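Side-chain contacts in catechol 1,2-dioxygenase (Burkholderia ambifaria, PDB 5VXT), which probably catalyses the iron(III)-dependent intradiol cleavage of catechol by molecular oxygen to cis,cis-muconate: residues Ala85-Ala90 against Tyr214-Gln219; His175-Tyr178 against Pro183-Lys186; Ile109-Gly114 against Pro306-Lys311; Gly152-Leu157 against Ala163-Glu168. All coordinates share one frame; numbering follows the deposited sequence.

Contact 1: residues Ala85-Ala90 against Tyr214-Gln219; sequences AALLAA and YGCPPQ. With CAQ (catechol), chain K.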
loop_
_atom_site.group_PDB
_atom_site.type_symbol
_atom_site.label_atom_id
_atom_site.label_comp_id
_atom_site.label_asym_id
_atom_site.label_seq_id
_atom_site.Cartn_x
_atom_site.Cartn_y
_atom_site.Cartn_z
ATOM N N ALA B 85 -6.788 -1.260 3.136
ATOM C CA ALA B 85 -5.526 -1.841 3.594
ATOM C C ALA B 85 -5.709 -2.673 4.864
ATOM O O ALA B 85 -5.096 -3.741 5.003
ATOM C CB ALA B 85 -4.477 -0.746 3.803
ATOM N N ALA B 86 -6.551 -2.214 5.796
ATOM C CA ALA B 86 -6.775 -2.989 7.016
ATOM C C ALA B 86 -7.581 -4.251 6.735
ATOM O O ALA B 86 -7.439 -5.252 7.450
ATOM C CB ALA B 86 -7.477 -2.139 8.079
ATOM N N LEU B 87 -8.435 -4.224 5.715
ATOM C CA LEU B 87 -9.154 -5.437 5.331
ATOM C C LEU B 87 -8.200 -6.483 4.766
ATOM O O LEU B 87 -8.337 -7.681 5.047
ATOM C CB LEU B 87 -10.243 -5.092 4.320
ATOM C CG LEU B 87 -11.268 -6.154 3.939
ATOM C CD1 LEU B 87 -11.933 -6.677 5.186
ATOM C CD2 LEU B 87 -12.299 -5.556 3.012
ATOM N N LEU B 88 -7.226 -6.052 3.962
ATOM C CA LEU B 88 -6.224 -6.989 3.468
ATOM C C LEU B 88 -5.317 -7.477 4.594
ATOM O O LEU B 88 -4.879 -8.636 4.585
ATOM C CB LEU B 88 -5.395 -6.338 2.361
ATOM C CG LEU B 88 -4.388 -7.267 1.692
ATOM C CD1 LEU B 88 -5.127 -8.322 0.891
ATOM C CD2 LEU B 88 -3.471 -6.449 0.780
ATOM N N ALA B 89 -5.000 -6.601 5.558
ATOM C CA ALA B 89 -4.175 -7.031 6.680
ATOM C C ALA B 89 -4.840 -8.188 7.420
ATOM O O ALA B 89 -4.169 -9.131 7.859
ATOM C CB ALA B 89 -3.911 -5.853 7.622
ATOM N N ALA B 90 -6.165 -8.140 7.549
ATOM C CA ALA B 90 -6.891 -9.269 8.125
ATOM C C ALA B 90 -6.873 -10.464 7.182
ATOM O O ALA B 90 -6.586 -11.595 7.596
ATOM C CB ALA B 90 -8.329 -8.863 8.442
ATOM N N TYR B 214 -19.821 -11.980 7.251
ATOM C CA TYR B 214 -19.319 -10.863 6.460
ATOM C C TYR B 214 -18.691 -11.369 5.161
ATOM O O TYR B 214 -18.209 -12.501 5.074
ATOM C CB TYR B 214 -18.291 -10.063 7.277
ATOM C CG TYR B 214 -17.547 -8.968 6.529
ATOM C CD1 TYR B 214 -18.007 -7.657 6.531
ATOM C CD2 TYR B 214 -16.369 -9.246 5.840
ATOM C CE1 TYR B 214 -17.326 -6.656 5.849
ATOM C CE2 TYR B 214 -15.681 -8.253 5.151
ATOM C CZ TYR B 214 -16.164 -6.965 5.159
ATOM O OH TYR B 214 -15.482 -5.977 4.478
ATOM N N GLY B 215 -18.723 -10.520 4.143
ATOM C CA GLY B 215 -18.041 -10.806 2.893
ATOM C C GLY B 215 -17.349 -9.563 2.381
ATOM O O GLY B 215 -17.922 -8.472 2.443
ATOM N N CYS B 216 -16.113 -9.701 1.903
ATOM C CA CYS B 216 -15.392 -8.554 1.373
ATOM C C CYS B 216 -16.179 -7.894 0.241
ATOM O O CYS B 216 -16.900 -8.575 -0.501
ATOM C CB CYS B 216 -14.017 -8.973 0.852
ATOM S SG CYS B 216 -12.831 -9.402 2.116
ATOM N N PRO B 217 -16.051 -6.576 0.084
ATOM C CA PRO B 217 -16.588 -5.904 -1.106
ATOM C C PRO B 217 -16.125 -6.608 -2.368
ATOM O O PRO B 217 -14.915 -6.778 -2.590
ATOM C CB PRO B 217 -16.001 -4.489 -1.005
ATOM C CG PRO B 217 -15.738 -4.292 0.451
ATOM C CD PRO B 217 -15.387 -5.643 1.008
ATOM N N PRO B 218 -17.060 -7.041 -3.217
ATOM C CA PRO B 218 -16.695 -7.983 -4.288
ATOM C C PRO B 218 -15.807 -7.393 -5.371
ATOM O O PRO B 218 -15.066 -8.150 -6.008
ATOM C CB PRO B 218 -18.056 -8.424 -4.848
ATOM C CG PRO B 218 -19.006 -7.339 -4.455
ATOM C CD PRO B 218 -18.515 -6.821 -3.137
ATOM N N GLN B 219 -15.858 -6.083 -5.612
ATOM C CA GLN B 219 -14.947 -5.437 -6.544
ATOM C C GLN B 219 -13.772 -4.766 -5.847
ATOM O O GLN B 219 -12.972 -4.112 -6.514
ATOM C CB GLN B 219 -15.690 -4.400 -7.394
ATOM C CG GLN B 219 -16.223 -4.939 -8.709
ATOM C CD GLN B 219 -17.157 -6.110 -8.515
ATOM O OE1 GLN B 219 -18.268 -5.953 -8.006
ATOM N NE2 GLN B 219 -16.710 -7.296 -8.912
HETATM C C1 CAQ K . -13.038 -7.878 8.141
HETATM C C2 CAQ K . -14.327 -7.523 8.534
HETATM C C3 CAQ K . -14.779 -7.890 9.793
HETATM O O3 CAQ K . -16.024 -7.567 10.227
HETATM C C4 CAQ K . -13.885 -8.650 10.685
HETATM O O4 CAQ K . -14.329 -9.014 11.913
HETATM C C5 CAQ K . -12.607 -8.980 10.254
HETATM C C6 CAQ K . -12.190 -8.594 8.983
#

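Contact 2: residues His175-Tyr178 against Pro183-Lys186; sequences HGFY and PTGK. With FE (Fe (III) ion), chain J; CAQ (catechol), chain K.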
loop_
_atom_site.group_PDB
_atom_site.type_symbol
_atom_site.label_atom_id
_atom_site.label_comp_id
_atom_site.label_asym_id
_atom_site.label_seq_id
_atom_site.Cartn_x
_atom_site.Cartn_y
_atom_site.Cartn_z
ATOM N N HIS B 175 -27.743 -8.830 6.275
ATOM C CA HIS B 175 -27.042 -8.798 5.000
ATOM C C HIS B 175 -25.532 -8.769 5.181
ATOM O O HIS B 175 -24.800 -8.660 4.190
ATOM C CB HIS B 175 -27.496 -7.589 4.175
ATOM C CG HIS B 175 -28.985 -7.430 4.104
ATOM N ND1 HIS B 175 -29.748 -7.984 3.098
ATOM C CD2 HIS B 175 -29.850 -6.777 4.915
ATOM C CE1 HIS B 175 -31.018 -7.676 3.291
ATOM N NE2 HIS B 175 -31.107 -6.944 4.387
ATOM N N GLY B 176 -25.058 -8.871 6.421
ATOM C CA GLY B 176 -23.635 -8.863 6.698
ATOM C C GLY B 176 -22.987 -7.498 6.650
ATOM O O GLY B 176 -21.771 -7.409 6.449
ATOM N N PHE B 177 -23.762 -6.430 6.835
ATOM C CA PHE B 177 -23.262 -5.062 6.791
ATOM C C PHE B 177 -23.306 -4.437 8.181
ATOM O O PHE B 177 -24.238 -4.682 8.956
ATOM C CB PHE B 177 -24.078 -4.205 5.818
ATOM C CG PHE B 177 -23.955 -4.631 4.380
ATOM C CD1 PHE B 177 -22.725 -5.011 3.856
ATOM C CD2 PHE B 177 -25.070 -4.657 3.555
ATOM C CE1 PHE B 177 -22.614 -5.407 2.533
ATOM C CE2 PHE B 177 -24.961 -5.044 2.230
ATOM C CZ PHE B 177 -23.736 -5.424 1.721
ATOM N N TYR B 178 -22.293 -3.632 8.484
ATOM C CA TYR B 178 -22.185 -2.916 9.749
ATOM C C TYR B 178 -22.619 -1.470 9.562
ATOM O O TYR B 178 -22.347 -0.863 8.523
ATOM C CB TYR B 178 -20.745 -2.928 10.269
ATOM C CG TYR B 178 -20.203 -4.264 10.724
ATOM C CD1 TYR B 178 -19.900 -5.267 9.811
ATOM C CD2 TYR B 178 -19.939 -4.499 12.068
ATOM C CE1 TYR B 178 -19.381 -6.478 10.234
ATOM C CE2 TYR B 178 -19.417 -5.698 12.495
ATOM C CZ TYR B 178 -19.146 -6.683 11.576
ATOM O OH TYR B 178 -18.628 -7.868 12.010
ATOM N N PRO B 183 -22.771 -0.354 2.424
ATOM C CA PRO B 183 -22.703 0.149 1.047
ATOM C C PRO B 183 -24.049 0.251 0.349
ATOM O O PRO B 183 -24.092 0.680 -0.808
ATOM C CB PRO B 183 -21.805 -0.887 0.355
ATOM C CG PRO B 183 -22.122 -2.155 1.068
ATOM C CD PRO B 183 -22.377 -1.771 2.513
ATOM N N THR B 184 -25.146 -0.135 1.006
ATOM C CA THR B 184 -26.469 -0.043 0.407
ATOM C C THR B 184 -27.298 1.111 0.947
ATOM O O THR B 184 -28.274 1.504 0.302
ATOM C CB THR B 184 -27.246 -1.352 0.616
ATOM O OG1 THR B 184 -27.297 -1.667 2.013
ATOM C CG2 THR B 184 -26.579 -2.491 -0.128
ATOM N N GLY B 185 -26.933 1.657 2.099
ATOM C CA GLY B 185 -27.664 2.771 2.667
ATOM C C GLY B 185 -26.974 3.255 3.923
ATOM O O GLY B 185 -25.872 2.815 4.257
ATOM N N LYS B 186 -27.633 4.176 4.617
ATOM C CA LYS B 186 -27.131 4.709 5.878
ATOM C C LYS B 186 -27.981 4.142 7.006
ATOM O O LYS B 186 -29.145 4.525 7.164
ATOM C CB LYS B 186 -27.154 6.236 5.888
HETATM FE FE FE J . -16.773 -8.343 12.215
HETATM C C1 CAQ K . -13.038 -7.878 8.141
HETATM C C2 CAQ K . -14.327 -7.523 8.534
HETATM C C3 CAQ K . -14.779 -7.890 9.793
HETATM O O3 CAQ K . -16.024 -7.567 10.227
HETATM C C4 CAQ K . -13.885 -8.650 10.685
HETATM O O4 CAQ K . -14.329 -9.014 11.913
HETATM C C5 CAQ K . -12.607 -8.980 10.254
HETATM C C6 CAQ K . -12.190 -8.594 8.983
#

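Contact 3: residues Ile109-Gly114 against Pro306-Lys311; sequences IGLDGG and PRVEGK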
loop_
_atom_site.group_PDB
_atom_site.type_symbol
_atom_site.label_atom_id
_atom_site.label_comp_id
_atom_site.label_asym_id
_atom_site.label_seq_id
_atom_site.Cartn_x
_atom_site.Cartn_y
_atom_site.Cartn_z
ATOM N N ILE B 109 4.878 -14.927 30.301
ATOM C CA ILE B 109 4.728 -14.308 31.612
ATOM C C ILE B 109 3.567 -14.884 32.407
ATOM O O ILE B 109 3.275 -14.384 33.502
ATOM C CB ILE B 109 4.574 -12.784 31.481
ATOM C CG1 ILE B 109 3.320 -12.439 30.688
ATOM C CG2 ILE B 109 5.809 -12.185 30.826
ATOM C CD1 ILE B 109 3.093 -10.961 30.542
ATOM N N GLY B 110 2.890 -15.909 31.891
ATOM C CA GLY B 110 1.808 -16.524 32.636
ATOM C C GLY B 110 0.540 -15.703 32.705
ATOM O O GLY B 110 -0.198 -15.798 33.688
ATOM N N LEU B 111 0.261 -14.898 31.680
ATOM C CA LEU B 111 -0.960 -14.103 31.595
ATOM C C LEU B 111 -1.939 -14.646 30.553
ATOM O O LEU B 111 -2.683 -13.881 29.938
ATOM C CB LEU B 111 -0.630 -12.645 31.272
ATOM C CG LEU B 111 -0.004 -11.741 32.335
ATOM C CD1 LEU B 111 -0.541 -10.328 32.174
ATOM C CD2 LEU B 111 -0.248 -12.255 33.744
ATOM N N ASP B 112 -1.960 -15.957 30.342
ATOM C CA ASP B 112 -2.737 -16.544 29.257
ATOM C C ASP B 112 -3.940 -17.343 29.755
ATOM O O ASP B 112 -4.386 -18.280 29.091
ATOM C CB ASP B 112 -1.838 -17.418 28.384
ATOM C CG ASP B 112 -1.061 -18.443 29.188
ATOM O OD1 ASP B 112 -1.032 -18.327 30.432
ATOM O OD2 ASP B 112 -0.492 -19.376 28.580
ATOM N N GLY B 113 -4.493 -16.980 30.910
ATOM C CA GLY B 113 -5.575 -17.776 31.444
ATOM C C GLY B 113 -6.965 -17.183 31.357
ATOM O O GLY B 113 -7.932 -17.815 31.787
ATOM N N GLY B 114 -7.095 -15.979 30.819
ATOM C CA GLY B 114 -8.398 -15.370 30.668
ATOM C C GLY B 114 -9.095 -15.813 29.397
ATOM O O GLY B 114 -8.659 -16.722 28.686
ATOM N N PRO B 306 -5.153 -9.093 34.748
ATOM C CA PRO B 306 -4.823 -7.860 35.470
ATOM C C PRO B 306 -3.684 -7.086 34.825
ATOM O O PRO B 306 -2.808 -7.640 34.158
ATOM C CB PRO B 306 -4.395 -8.386 36.845
ATOM C CG PRO B 306 -3.729 -9.676 36.514
ATOM C CD PRO B 306 -4.497 -10.264 35.361
ATOM N N ARG B 307 -3.707 -5.774 35.042
ATOM C CA ARG B 307 -2.533 -4.979 34.718
ATOM C C ARG B 307 -1.355 -5.454 35.559
ATOM O O ARG B 307 -1.528 -5.952 36.676
ATOM C CB ARG B 307 -2.801 -3.496 34.970
ATOM C CG ARG B 307 -3.810 -2.882 34.020
ATOM C CD ARG B 307 -4.009 -1.409 34.325
ATOM N NE ARG B 307 -4.602 -0.688 33.203
ATOM C CZ ARG B 307 -3.921 0.116 32.391
ATOM N NH1 ARG B 307 -2.621 0.311 32.578
ATOM N NH2 ARG B 307 -4.540 0.736 31.398
ATOM N N VAL B 308 -0.151 -5.318 35.012
ATOM C CA VAL B 308 1.066 -5.717 35.712
ATOM C C VAL B 308 1.837 -4.454 36.062
ATOM O O VAL B 308 2.246 -3.700 35.171
ATOM C CB VAL B 308 1.905 -6.691 34.871
ATOM C CG1 VAL B 308 3.288 -6.860 35.472
ATOM C CG2 VAL B 308 1.209 -8.036 34.842
ATOM N N GLU B 309 2.018 -4.204 37.362
ATOM C CA GLU B 309 2.637 -2.968 37.818
ATOM C C GLU B 309 1.852 -1.760 37.306
ATOM O O GLU B 309 2.417 -0.708 37.002
ATOM C CB GLU B 309 4.112 -2.910 37.385
ATOM C CG GLU B 309 4.961 -1.882 38.114
ATOM C CD GLU B 309 6.457 -2.106 37.947
ATOM O OE1 GLU B 309 7.099 -2.586 38.912
ATOM O OE2 GLU B 309 6.989 -1.799 36.855
ATOM N N GLY B 310 0.537 -1.924 37.166
ATOM C CA GLY B 310 -0.332 -0.876 36.685
ATOM C C GLY B 310 -0.333 -0.668 35.189
ATOM O O GLY B 310 -1.004 0.255 34.708
ATOM N N LYS B 311 0.381 -1.491 34.427
ATOM C CA LYS B 311 0.578 -1.252 33.004
ATOM C C LYS B 311 -0.161 -2.289 32.162
ATOM O O LYS B 311 -0.273 -3.456 32.549
ATOM C CB LYS B 311 2.069 -1.264 32.661
#

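Contact 4: residues Gly152-Leu157 against Ala163-Glu168; sequences GTVTGL and AGALVE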
loop_
_atom_site.group_PDB
_atom_site.type_symbol
_atom_site.label_atom_id
_atom_site.label_comp_id
_atom_site.label_asym_id
_atom_site.label_seq_id
_atom_site.Cartn_x
_atom_site.Cartn_y
_atom_site.Cartn_z
ATOM N N GLY B 152 -23.889 -12.137 30.164
ATOM C CA GLY B 152 -22.934 -12.845 30.983
ATOM C C GLY B 152 -22.393 -11.943 32.060
ATOM O O GLY B 152 -22.949 -10.880 32.342
ATOM N N THR B 153 -21.291 -12.378 32.656
ATOM C CA THR B 153 -20.623 -11.616 33.694
ATOM C C THR B 153 -19.184 -11.337 33.297
ATOM O O THR B 153 -18.536 -12.138 32.611
ATOM C CB THR B 153 -20.628 -12.352 35.029
ATOM O OG1 THR B 153 -19.763 -13.491 34.931
ATOM C CG2 THR B 153 -22.030 -12.811 35.379
ATOM N N VAL B 154 -18.707 -10.180 33.735
ATOM C CA VAL B 154 -17.308 -9.797 33.643
ATOM C C VAL B 154 -16.663 -10.120 34.980
ATOM O O VAL B 154 -17.047 -9.561 36.015
ATOM C CB VAL B 154 -17.159 -8.308 33.306
ATOM C CG1 VAL B 154 -15.681 -7.898 33.318
ATOM C CG2 VAL B 154 -17.828 -8.007 31.977
ATOM N N THR B 155 -15.705 -11.036 34.965
ATOM C CA THR B 155 -14.954 -11.392 36.156
ATOM C C THR B 155 -13.464 -11.210 35.904
ATOM O O THR B 155 -13.007 -11.153 34.760
ATOM C CB THR B 155 -15.211 -12.841 36.578
ATOM O OG1 THR B 155 -14.208 -13.235 37.514
ATOM C CG2 THR B 155 -15.121 -13.755 35.389
ATOM N N GLY B 156 -12.708 -11.127 37.002
ATOM C CA GLY B 156 -11.270 -11.246 36.941
ATOM C C GLY B 156 -10.840 -12.698 36.993
ATOM O O GLY B 156 -11.654 -13.621 37.031
ATOM N N LEU B 157 -9.520 -12.897 37.010
ATOM C CA LEU B 157 -8.983 -14.253 37.066
ATOM C C LEU B 157 -9.372 -14.990 38.345
ATOM O O LEU B 157 -9.325 -16.224 38.374
ATOM C CB LEU B 157 -7.464 -14.219 36.931
ATOM C CG LEU B 157 -6.898 -13.965 35.531
ATOM C CD1 LEU B 157 -5.401 -13.834 35.606
ATOM C CD2 LEU B 157 -7.283 -15.086 34.573
ATOM N N ALA B 163 -16.907 -4.556 38.754
ATOM C CA ALA B 163 -17.846 -3.449 38.708
ATOM C C ALA B 163 -17.319 -2.349 37.795
ATOM O O ALA B 163 -16.117 -2.081 37.749
ATOM C CB ALA B 163 -18.090 -2.904 40.115
ATOM N N GLY B 164 -18.228 -1.726 37.050
ATOM C CA GLY B 164 -17.860 -0.578 36.253
ATOM C C GLY B 164 -17.004 -0.883 35.050
ATOM O O GLY B 164 -16.340 0.020 34.533
ATOM N N ALA B 165 -16.983 -2.133 34.594
ATOM C CA ALA B 165 -16.314 -2.463 33.341
ATOM C C ALA B 165 -17.181 -2.039 32.166
ATOM O O ALA B 165 -18.411 -2.126 32.216
ATOM C CB ALA B 165 -16.017 -3.961 33.258
ATOM N N LEU B 166 -16.539 -1.560 31.112
ATOM C CA LEU B 166 -17.237 -1.134 29.908
ATOM C C LEU B 166 -17.161 -2.254 28.877
ATOM O O LEU B 166 -16.075 -2.583 28.382
ATOM C CB LEU B 166 -16.635 0.157 29.357
ATOM C CG LEU B 166 -17.355 0.718 28.131
ATOM C CD1 LEU B 166 -18.754 1.161 28.531
ATOM C CD2 LEU B 166 -16.565 1.869 27.543
ATOM N N VAL B 167 -18.308 -2.832 28.549
ATOM C CA VAL B 167 -18.406 -3.843 27.502
ATOM C C VAL B 167 -18.970 -3.173 26.261
ATOM O O VAL B 167 -20.099 -2.669 26.277
ATOM C CB VAL B 167 -19.285 -5.027 27.937
ATOM C CG1 VAL B 167 -19.313 -6.092 26.838
ATOM C CG2 VAL B 167 -18.791 -5.608 29.250
ATOM N N GLU B 168 -18.187 -3.154 25.182
ATOM C CA GLU B 168 -18.662 -2.669 23.900
ATOM C C GLU B 168 -18.868 -3.842 22.957
ATOM O O GLU B 168 -18.147 -4.841 23.017
ATOM C CB GLU B 168 -17.673 -1.680 23.278
ATOM C CG GLU B 168 -17.427 -0.483 24.154
ATOM C CD GLU B 168 -16.421 0.447 23.555
ATOM O OE1 GLU B 168 -16.794 1.188 22.625
ATOM O OE2 GLU B 168 -15.261 0.423 24.010
#

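Contact 1: residues Ala85-Ala90 against Tyr214-Gln219
Leu87 on helix 85-91 faces Cys216 in the loop before helix 221-229, with their CA atoms 8.0 Å apart and no hydrogen bond joining the two segments. One side chain of the helix, Leu87, makes the whole contact. Its CG lies anti to the backbone N (chi1 -170°), which sends its branched end out from the helix. CD2 goes to the loop and sits 3.5 Å from Tyr214 OH. The same methyl meets the ring carbon Pro217 CD head-on at 3.7 Å. It also touches Cys216 SG at 4.0 Å. The other branch turns to the substrate: Leu87 CD1 lies 3.4 Å from catechol C1. Tyr214 comes from the opposite direction and turns one ring face to the same molecule, with catechol C2 over the ring centre, 3.6 Å above its plane. Ala90 CB adds a small apolar surface near catechol C6. Thr222 and Phe267 also pack on Leu87, and Arg235 is hydrogen-bonded to the catechol. Tyr214 OH points to Leu87 and does not bind the iron. This is consistent with the axial tyrosine of intradiol dioxygenases, which leaves the metal when substrate binds. The arrangement is that of the substrate pocket between the helical N-terminal region and the catalytic region.

Contact 2: residues His175-Tyr178 against Pro183-Lys186
Phe177 and Pro183 meet because Phe177 CG stands anti to its own carbonyl carbon (chi1 -65°), and the second torsion turns the ring to present a face to the proline. The next residue, Tyr178, has a similar chi1 but leaves the backbone on the side away from 183-186. Neighbouring aromatic rings therefore serve two different places.

Pro183 CD lies over one face of the Phe177 ring, 3.6 Å from its centroid and 15° off the ring normal. This is a CH-pi contact, displaced a little toward the rim. Pro183 CG continues along the same face and approaches CE1 and CZ of Phe177. The opposite face has the backbone oxygen of His175 above its centre. The Thr184 and Phe177 side chains run at about a right angle, and Thr184 CG2 lies 3.8 Å from Phe177 CE2. The Thr184 hydroxyl is hydrogen-bonded to Asp182, while Asn173 OD1 accepts the backbone N-H groups of His175 and Phe177.

Tyr178 OH binds the iron(III) ion at 1.9 Å. The CZ-OH-iron angle is about 128°, so the bond is bent at the oxygen. Catechol holds the same metal through O3 at 2.3 Å and O4 at 2.5 Å, and His238 and His240 complete the ligands. Tyr178 OH lies 3.2 Å from catechol O3.

The chemistry is thus divided: apolar CH-pi packing places Pro183 on one face of Phe177, with the His175 carbonyl oxygen over the other, while Tyr178 brings a phenolic oxygen to the iron beside a chelated substrate.

Contact 3: residues Ile109-Gly114 against Pro306-Lys311
Leu111 and Val308 supply the apolar part of this surface contact. Their side chains meet at an angle, and Leu111 CD1 touches Val308 CG2 at 3.9 Å. Leu111 has CG anti to its carbonyl carbon, and its chi2 of -145° lies away from the usual staggered positions. Only CD1 of its two methyls comes within touching distance of 306-311. Arg249 also packs on Leu111.

The same methyl meets a polar atom, as Leu111 CD1 lies 4.0 Å from Pro306 O. That oxygen is buried by the contact and has no hydrogen-bond partner in the model. The Pro306 ring packs on Leu157 of a neighbouring loop.

The hydrogen bonds lie within 306-311. A type I' beta turn runs from Val308 to Lys311, with Lys311 N bonded to Val308 O at 3.0 Å and Val308 N to Lys311 O at 3.1 Å. Glu309 and Gly310 both have positive phi, as this turn requires. Arg307 NH1 reaches Gly310 O at 2.7 Å. This bond is not straight, with an N-H...O angle of 139°, and the donor is tilted 32° from the carbonyl plane.

The loop just after helix 94-109 therefore meets the loop after strand 295-303 through one leucine methyl, which touches a valine methyl and a buried carbonyl oxygen. The contact is small and largely apolar. No hydrogen bond crosses it, and the turn is held by its own backbone and Arg307.

Contact 4: residues Gly152-Leu157 against Ala163-Glu168
Val154 points into the space between the two sheets of a beta-sandwich, consistent with the transthyretin clan of the dioxygenase region. It meets Ala165 and Val167 there. Strand 147-155 belongs to one sheet and strand 166-170 to the other. The Val154 and Ala165 CA atoms are 7.4 Å apart, and no hydrogen bond crosses between the segments.

The two valines share one rotamer. In each, CG1 is anti to the backbone N, with chi1 176° in Val154 and -178° in Val167. In each, CG2 is anti to the carbonyl carbon and lies beside the backbone N. The two valines point past one another, and their CG2 methyls touch: Val154 CG2 and Val167 CG2 are 3.8 Å apart. The other branch of Val154 serves the second partner, with CG1 4.0 Å from Ala165 CB. Both methyls of Val154 are thus used, one for each neighbour.

All three residues are buried. Val162 and Leu304 also pack on Val154. Tyr204, Phe206 and Phe302 also touch Val167, so the contact is one piece of the interior between the sheets.

Thr155, next after Val154, has a hydroxyl with two carbonyl acceptors, Gly156 O and Lys160 O, which must share its one proton. Thr155 OG1 is hydrogen-bonded to Gly156 O at 2.6 Å, in the carbonyl plane and on a lone pair, with a C=O...O angle of 123°.

In the fold
From the N terminus, residues 85-90 open contact 1 and residues 109-114 open contact 3. Contact 4 then closes a short loop between neighbouring strands of the two sheets. Contact 2 follows in series and closes a short loop after strand 166-170. Both are nested inside the long loops of contacts 1 and 3. Residues 214-219 close contact 1, and residues 306-311 close contact 3, so these two loops cross. Both tie the helical N-terminal region to the later part of the chain. Contacts 1 and 2 touch through Tyr214 and Tyr178 and share the catechol. Contacts 3 and 4 touch through Leu157 and Pro306, with centres about 16 Å apart.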